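Polyprenyl synthetase (PDB 6KD7) probably catalyses prenyl chain elongation as a magnesium-dependent geranylgeranyl pyrophosphate synthase of the FPP/GGPP synthase family. Local coordinates at residues Ala290-Ile302 with Gln314-Lys326. Residues are numbered along the deposited sequence; the frame is centred on the assembly and turned at random.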
ATOM      1  N   ALA A 290      40.353  19.926  -8.183  1.00 42.45           N
ATOM      2  CA  ALA A 290      40.094  20.118  -6.746  1.00 39.88           C
ATOM      3  C   ALA A 290      40.686  18.926  -5.975  1.00 34.91           C
ATOM      4  O   ALA A 290      41.223  19.157  -4.885  1.00 40.44           O
ATOM      5  CB  ALA A 290      38.619  20.310  -6.506  1.00 38.88           C
ATOM      6  N   ILE A 291      40.622  17.707  -6.509  1.00 32.94           N
ATOM      7  CA  ILE A 291      41.193  16.505  -5.834  1.00 34.28           C
ATOM      8  C   ILE A 291      42.714  16.670  -5.722  1.00 38.31           C
ATOM      9  O   ILE A 291      43.299  16.372  -4.629  1.00 35.71           O
ATOM     10  CB  ILE A 291      40.843  15.236  -6.600  1.00 33.75           C
ATOM     11  CG1 ILE A 291      39.340  14.949  -6.556  1.00 38.41           C
ATOM     12  CG2 ILE A 291      41.623  14.055  -6.069  1.00 33.55           C
ATOM     13  CD1 ILE A 291      38.905  13.971  -7.606  1.00 34.95           C
ATOM     14  N   GLU A 292      43.323  17.075  -6.834  1.00 38.99           N
ATOM     15  CA  GLU A 292      44.778  17.329  -6.981  1.00 42.65           C
ATOM     16  C   GLU A 292      45.146  18.385  -5.935  1.00 36.95           C
ATOM     17  O   GLU A 292      46.076  18.179  -5.152  1.00 35.36           O
ATOM     18  CB  GLU A 292      45.092  17.782  -8.417  1.00 49.83           C
ATOM     19  CG  GLU A 292      46.414  18.523  -8.602  1.00 57.90           C
ATOM     20  CD  GLU A 292      47.670  17.721  -8.257  1.00 66.43           C
ATOM     21  OE1 GLU A 292      47.580  16.475  -8.072  1.00 68.80           O
ATOM     22  OE2 GLU A 292      48.749  18.349  -8.129  1.00 84.09           O
ATOM     23  N   SER A 293      44.369  19.445  -5.863  1.00 30.70           N
ATOM     24  CA  SER A 293      44.649  20.602  -4.998  1.00 34.23           C
ATOM     25  C   SER A 293      44.585  20.186  -3.518  1.00 41.58           C
ATOM     26  O   SER A 293      45.494  20.559  -2.744  1.00 41.86           O
ATOM     27  CB  SER A 293      43.715  21.686  -5.347  1.00 32.32           C
ATOM     28  OG  SER A 293      43.836  22.740  -4.415  1.00 35.40           O
ATOM     29  N   TYR A 294      43.556  19.435  -3.130  1.00 39.07           N
ATOM     30  CA  TYR A 294      43.453  18.948  -1.731  1.00 34.04           C
ATOM     31  C   TYR A 294      44.585  17.966  -1.427  1.00 33.70           C
ATOM     32  O   TYR A 294      45.062  17.951  -0.308  1.00 30.76           O
ATOM     33  CB  TYR A 294      42.065  18.401  -1.405  1.00 32.35           C
ATOM     34  CG  TYR A 294      41.063  19.484  -1.125  1.00 30.31           C
ATOM     35  CD1 TYR A 294      41.125  20.222   0.040  1.00 29.67           C
ATOM     36  CD2 TYR A 294      40.076  19.791  -2.036  1.00 32.57           C
ATOM     37  CE1 TYR A 294      40.223  21.233   0.300  1.00 29.32           C
ATOM     38  CE2 TYR A 294      39.159  20.794  -1.790  1.00 33.61           C
ATOM     39  CZ  TYR A 294      39.236  21.521  -0.620  1.00 33.01           C
ATOM     40  OH  TYR A 294      38.338  22.506  -0.374  1.00 36.55           O
ATOM     41  N   THR A 295      44.937  17.125  -2.395  1.00 34.45           N
ATOM     42  CA  THR A 295      46.029  16.150  -2.174  1.00 34.40           C
ATOM     43  C   THR A 295      47.334  16.904  -1.913  1.00 37.30           C
ATOM     44  O   THR A 295      48.023  16.541  -0.978  1.00 38.12           O
ATOM     45  CB  THR A 295      46.179  15.196  -3.359  1.00 40.19           C
ATOM     46  OG1 THR A 295      44.920  14.571  -3.576  1.00 39.99           O
ATOM     47  CG2 THR A 295      47.222  14.132  -3.112  1.00 39.09           C
ATOM     48  N   GLN A 296      47.609  17.952  -2.683  1.00 38.85           N
ATOM     49  CA  GLN A 296      48.848  18.743  -2.500  1.00 40.13           C
ATOM     50  C   GLN A 296      48.819  19.390  -1.115  1.00 42.68           C
ATOM     51  O   GLN A 296      49.812  19.282  -0.408  1.00 41.70           O
ATOM     52  CB  GLN A 296      49.005  19.767  -3.622  1.00 40.57           C
ATOM     53  CG  GLN A 296      49.409  19.147  -4.953  1.00 49.81           C
ATOM     54  CD  GLN A 296      50.572  18.189  -4.857  1.00 55.35           C
ATOM     55  OE1 GLN A 296      51.557  18.443  -4.181  1.00 59.33           O
ATOM     56  NE2 GLN A 296      50.470  17.069  -5.548  1.00 54.17           N
ATOM     57  N   LYS A 297      47.669  19.922  -0.712  1.00 36.15           N
ATOM     58  CA  LYS A 297      47.542  20.569   0.614  1.00 35.07           C
ATOM     59  C   LYS A 297      47.872  19.530   1.687  1.00 34.61           C
ATOM     60  O   LYS A 297      48.566  19.875   2.634  1.00 33.48           O
ATOM     61  CB  LYS A 297      46.111  21.072   0.809  1.00 38.65           C
ATOM     62  CG  LYS A 297      45.705  22.252  -0.056  1.00 45.15           C
ATOM     63  CD  LYS A 297      44.429  22.896   0.410  1.00 55.66           C
ATOM     64  CE  LYS A 297      44.084  24.173  -0.320  1.00 62.35           C
ATOM     65  NZ  LYS A 297      43.218  25.041   0.509  1.00 71.72           N
ATOM     66  N   ALA A 298      47.399  18.301   1.505  1.00 33.23           N
ATOM     67  CA  ALA A 298      47.662  17.199   2.456  1.00 34.38           C
ATOM     68  C   ALA A 298      49.159  16.872   2.479  1.00 36.97           C
ATOM     69  O   ALA A 298      49.675  16.625   3.560  1.00 33.65           O
ATOM     70  CB  ALA A 298      46.852  15.995   2.074  1.00 33.68           C
ATOM     71  N   LEU A 299      49.807  16.857   1.314  1.00 37.58           N
ATOM     72  CA  LEU A 299      51.262  16.552   1.226  1.00 38.73           C
ATOM     73  C   LEU A 299      52.071  17.628   1.962  1.00 32.78           C
ATOM     74  O   LEU A 299      52.960  17.257   2.705  1.00 38.11           O
ATOM     75  CB  LEU A 299      51.657  16.445  -0.246  1.00 39.02           C
ATOM     76  CG  LEU A 299      51.079  15.251  -0.997  1.00 41.20           C
ATOM     77  CD1 LEU A 299      51.869  14.976  -2.258  1.00 43.94           C
ATOM     78  CD2 LEU A 299      51.046  14.017  -0.124  1.00 42.83           C
ATOM     79  N   LYS A 300      51.746  18.902   1.763  1.00 34.63           N
ATOM     80  CA  LYS A 300      52.370  20.022   2.520  1.00 39.84           C
ATOM     81  C   LYS A 300      52.113  19.861   4.009  1.00 46.41           C
ATOM     82  O   LYS A 300      53.069  20.114   4.793  1.00 53.40           O
ATOM     83  CB  LYS A 300      51.956  21.403   2.007  1.00 44.26           C
ATOM     84  CG  LYS A 300      52.491  21.631   0.605  1.00 56.05           C
ATOM     85  CD  LYS A 300      52.290  22.991  -0.012  1.00 72.15           C
ATOM     86  CE  LYS A 300      52.491  22.923  -1.520  1.00 81.22           C
ATOM     87  NZ  LYS A 300      52.712  24.267  -2.108  1.00 88.59           N
ATOM     88  N   ASN A 301      50.914  19.450   4.421  1.00 41.50           N
ATOM     89  CA  ASN A 301      50.670  19.215   5.865  1.00 36.75           C
ATOM     90  C   ASN A 301      51.673  18.147   6.340  1.00 35.72           C
ATOM     91  O   ASN A 301      52.162  18.238   7.487  1.00 36.03           O
ATOM     92  CB  ASN A 301      49.247  18.737   6.218  1.00 36.34           C
ATOM     93  CG  ASN A 301      48.103  19.651   5.802  1.00 35.59           C
ATOM     94  OD1 ASN A 301      48.163  20.874   5.856  1.00 35.70           O
ATOM     95  ND2 ASN A 301      47.011  19.054   5.408  1.00 32.07           N
ATOM     96  N   ILE A 302      51.917  17.103   5.549  1.00 35.30           N
ATOM     97  CA  ILE A 302      52.809  15.995   5.994  1.00 38.13           C
ATOM     98  C   ILE A 302      54.222  16.565   6.239  1.00 38.38           C
ATOM     99  O   ILE A 302      54.813  16.225   7.273  1.00 36.95           O
ATOM    100  CB  ILE A 302      52.817  14.803   5.025  1.00 37.73           C
ATOM    101  CG1 ILE A 302      51.443  14.138   4.950  1.00 37.61           C
ATOM    102  CG2 ILE A 302      53.879  13.775   5.425  1.00 34.29           C
ATOM    103  CD1 ILE A 302      51.295  13.173   3.759  1.00 35.99           C
ATOM    104  N   GLN A 314      56.355   7.433   4.138  1.00 44.67           N
ATOM    105  CA  GLN A 314      55.317   6.383   4.240  1.00 44.82           C
ATOM    106  C   GLN A 314      53.946   7.067   4.096  1.00 46.83           C
ATOM    107  O   GLN A 314      53.152   6.621   3.270  1.00 39.49           O
ATOM    108  CB  GLN A 314      55.487   5.564   5.510  1.00 50.29           C
ATOM    109  CG  GLN A 314      56.578   4.514   5.338  1.00 61.84           C
ATOM    110  CD  GLN A 314      57.024   3.883   6.634  1.00 66.14           C
ATOM    111  OE1 GLN A 314      56.207   3.493   7.468  1.00 58.03           O
ATOM    112  NE2 GLN A 314      58.337   3.770   6.798  1.00 74.45           N
ATOM    113  N   LEU A 315      53.720   8.165   4.806  1.00 41.55           N
ATOM    114  CA  LEU A 315      52.412   8.853   4.829  1.00 44.00           C
ATOM    115  C   LEU A 315      52.170   9.457   3.452  1.00 42.50           C
ATOM    116  O   LEU A 315      51.010   9.514   3.054  1.00 35.39           O
ATOM    117  CB  LEU A 315      52.428   9.955   5.879  1.00 43.94           C
ATOM    118  CG  LEU A 315      51.144  10.167   6.658  1.00 45.52           C
ATOM    119  CD1 LEU A 315      50.622   8.853   7.218  1.00 46.97           C
ATOM    120  CD2 LEU A 315      51.399  11.177   7.785  1.00 45.14           C
ATOM    121  N   THR A 316      53.223   9.949   2.798  1.00 39.83           N
ATOM    122  CA  THR A 316      53.101  10.645   1.501  1.00 39.18           C
ATOM    123  C   THR A 316      52.671   9.605   0.463  1.00 41.86           C
ATOM    124  O   THR A 316      51.752   9.891  -0.310  1.00 40.28           O
ATOM    125  CB  THR A 316      54.378  11.378   1.089  1.00 33.34           C
ATOM    126  OG1 THR A 316      54.541  12.529   1.907  1.00 33.94           O
ATOM    127  CG2 THR A 316      54.337  11.864  -0.345  1.00 31.87           C
ATOM    128  N   ASP A 317      53.286   8.437   0.508  1.00 37.66           N
ATOM    129  CA  ASP A 317      52.983   7.301  -0.384  1.00 39.82           C
ATOM    130  C   ASP A 317      51.579   6.795  -0.094  1.00 41.28           C
ATOM    131  O   ASP A 317      50.912   6.371  -1.035  1.00 43.54           O
ATOM    132  CB  ASP A 317      53.952   6.127  -0.196  1.00 39.08           C
ATOM    133  CG  ASP A 317      55.331   6.425  -0.787  1.00 49.30           C
ATOM    134  OD1 ASP A 317      55.442   7.462  -1.548  1.00 41.97           O
ATOM    135  OD2 ASP A 317      56.300   5.645  -0.467  1.00 50.25           O
ATOM    136  N   PHE A 318      51.197   6.696   1.170  1.00 36.92           N
ATOM    137  CA  PHE A 318      49.857   6.177   1.537  1.00 37.60           C
ATOM    138  C   PHE A 318      48.779   7.119   0.959  1.00 37.88           C
ATOM    139  O   PHE A 318      47.836   6.651   0.368  1.00 42.23           O
ATOM    140  CB  PHE A 318      49.757   5.994   3.039  1.00 37.20           C
ATOM    141  CG  PHE A 318      48.344   5.916   3.534  1.00 35.60           C
ATOM    142  CD1 PHE A 318      47.648   7.070   3.830  1.00 35.92           C
ATOM    143  CD2 PHE A 318      47.733   4.693   3.723  1.00 38.48           C
ATOM    144  CE1 PHE A 318      46.360   6.997   4.314  1.00 35.17           C
ATOM    145  CE2 PHE A 318      46.427   4.629   4.164  1.00 39.27           C
ATOM    146  CZ  PHE A 318      45.752   5.782   4.459  1.00 35.22           C
ATOM    147  N   SER A 319      49.004   8.418   1.046  1.00 34.35           N
ATOM    148  CA  SER A 319      48.104   9.476   0.568  1.00 37.96           C
ATOM    149  C   SER A 319      47.980   9.361  -0.950  1.00 45.75           C
ATOM    150  O   SER A 319      46.858   9.456  -1.464  1.00 43.08           O
ATOM    151  CB  SER A 319      48.586  10.836   0.976  1.00 33.95           C
ATOM    152  OG  SER A 319      48.613  10.948   2.384  1.00 35.02           O
ATOM    153  N   LEU A 320      49.095   9.199  -1.649  1.00 45.52           N
ATOM    154  CA  LEU A 320      49.057   9.067  -3.123  1.00 44.24           C
ATOM    155  C   LEU A 320      48.369   7.735  -3.486  1.00 40.99           C
ATOM    156  O   LEU A 320      47.450   7.792  -4.257  1.00 42.75           O
ATOM    157  CB  LEU A 320      50.466   9.230  -3.689  1.00 46.37           C
ATOM    158  CG  LEU A 320      51.096  10.620  -3.514  1.00 41.61           C
ATOM    159  CD1 LEU A 320      52.578  10.585  -3.863  1.00 45.53           C
ATOM    160  CD2 LEU A 320      50.401  11.677  -4.341  1.00 45.39           C
ATOM    161  N   GLN A 321      48.684   6.641  -2.815  1.00 38.28           N
ATOM    162  CA  GLN A 321      48.019   5.364  -3.156  1.00 43.88           C
ATOM    163  C   GLN A 321      46.502   5.482  -2.936  1.00 48.00           C
ATOM    164  O   GLN A 321      45.766   4.973  -3.768  1.00 47.43           O
ATOM    165  CB  GLN A 321      48.610   4.246  -2.304  1.00 49.08           C
ATOM    166  CG  GLN A 321      48.007   2.882  -2.593  1.00 67.87           C
ATOM    167  CD  GLN A 321      48.228   1.892  -1.476  1.00 86.14           C
ATOM    168  OE1 GLN A 321      49.357   1.582  -1.108  1.00 85.44           O
ATOM    169  NE2 GLN A 321      47.138   1.380  -0.927  1.00 96.01           N
ATOM    170  N   LEU A 322      46.067   6.168  -1.878  1.00 45.14           N
ATOM    171  CA  LEU A 322      44.628   6.263  -1.506  1.00 40.10           C
ATOM    172  C   LEU A 322      43.889   6.959  -2.650  1.00 39.74           C
ATOM    173  O   LEU A 322      42.797   6.516  -2.980  1.00 37.98           O
ATOM    174  CB  LEU A 322      44.459   7.064  -0.209  1.00 41.72           C
ATOM    175  CG  LEU A 322      43.031   7.160   0.331  1.00 40.26           C
ATOM    176  CD1 LEU A 322      42.509   5.801   0.776  1.00 38.71           C
ATOM    177  CD2 LEU A 322      42.951   8.163   1.468  1.00 38.34           C
ATOM    178  N   MET A 323      44.538   7.932  -3.281  1.00 35.98           N
ATOM    179  CA  MET A 323      43.949   8.798  -4.335  1.00 38.30           C
ATOM    180  C   MET A 323      44.152   8.176  -5.721  1.00 42.75           C
ATOM    181  O   MET A 323      44.058   8.897  -6.705  1.00 43.98           O
ATOM    182  CB  MET A 323      44.601  10.180  -4.291  1.00 38.57           C
ATOM    183  CG  MET A 323      43.653  11.296  -3.918  1.00 48.01           C
ATOM    184  SD  MET A 323      42.574  10.942  -2.533  1.00 43.28           S
ATOM    185  CE  MET A 323      43.687  11.199  -1.159  1.00 57.38           C
ATOM    186  N   GLY A 324      44.434   6.878  -5.759  1.00 45.22           N
ATOM    187  CA  GLY A 324      44.685   6.084  -6.982  1.00 57.92           C
ATOM    188  C   GLY A 324      45.839   6.595  -7.849  1.00 68.63           C
ATOM    189  O   GLY A 324      45.780   6.358  -9.070  1.00 79.35           O
ATOM    190  N   ARG A 325      46.852   7.255  -7.264  1.00 79.36           N
ATOM    191  CA  ARG A 325      48.126   7.685  -7.922  1.00 83.25           C
ATOM    192  C   ARG A 325      49.269   6.728  -7.510  1.00 91.92           C
ATOM    193  O   ARG A 325      49.033   5.779  -6.720  1.00 83.19           O
ATOM    194  CB  ARG A 325      48.447   9.149  -7.581  1.00 71.31           C
ATOM    195  CG  ARG A 325      47.470  10.169  -8.149  1.00 67.87           C
ATOM    196  CD  ARG A 325      47.562  11.543  -7.494  1.00 75.41           C
ATOM    197  NE  ARG A 325      48.811  12.272  -7.775  1.00 83.91           N
ATOM    198  CZ  ARG A 325      49.099  13.553  -7.442  1.00 79.62           C
ATOM    199  NH1 ARG A 325      48.234  14.320  -6.793  1.00 77.19           N
ATOM    200  NH2 ARG A 325      50.279  14.067  -7.757  1.00 76.90           N
ATOM    201  N   LYS A 326      50.467   6.959  -8.041  1.00111.22           N
ATOM    202  CA  LYS A 326      51.592   6.041  -7.732  1.00114.91           C
ATOM    203  C   LYS A 326      52.660   6.781  -6.926  1.00106.33           C
ATOM    204  O   LYS A 326      52.697   8.019  -6.978  1.00 91.79           O
ATOM    205  CB  LYS A 326      52.118   5.345  -8.991  1.00117.93           C
ATOM    206  CG  LYS A 326      52.771   3.993  -8.736  1.00122.49           C
ATOM    207  CD  LYS A 326      52.728   3.063  -9.929  1.00116.92           C
ATOM    208  CE  LYS A 326      51.342   2.523 -10.209  1.00115.19           C
ATOM    209  NZ  LYS A 326      51.373   1.435 -11.213  1.00119.65           N
TER
HETATM  210  O   HOH W   1      45.278  13.288  -6.117  1.00 47.13           O
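Thr295 of helix 283-303 faces Met323 and Arg325, just past the C-terminal end of helix 309-322. From Thr295 CB, 4.1 Å from Arg325 NH1, two branches leave. Thr295 CG2 lies anti to the backbone N, which carries it to Leu320 CD2 and, at 3.8 Å, to Arg325 NH1. Thr295 OG1 stays beside the backbone N (chi1 -56°) and donates a hydrogen bond to Ile291 O at 2.6 Å, from above the carbonyl plane; Thr295 N reaches the same oxygen from the opposite face. OG1 also touches Met323 CG and accepts a hydrogen bond from a water, which in turn accepts from Arg325 NH1 at the guanidinium edge. A valine here would probably leave the water without its threonine acceptor and Ile291 O without its side-chain donor. Arg325 is poorly ordered, yet its NH1 forms a salt bridge to Glu292 OE1 (2.6 Å), the carboxylate and guanidinium planes 43° apart. Leu320 CD2 lies under one guanidinium face.

Further along, Leu299 CD2 meets Thr316 CG2 at 3.9 Å. Ile302 CD1 lies against Leu315 CB and, at 3.7 Å, Ser319 OG, which hydrogen-bonds to Leu315 O and to Tyr197 OH. A Schellman motif with Gly324 as its C-prime residue ends helix 309-322 and brings Arg325 back toward Glu292.

Segments 290-302 and 314-322 run antiparallel, their axes at 167°, in the mainly helical fold of the prenyl synthase family. Ile291 packs on helix 188-215, and Leu315 on helix 42-54.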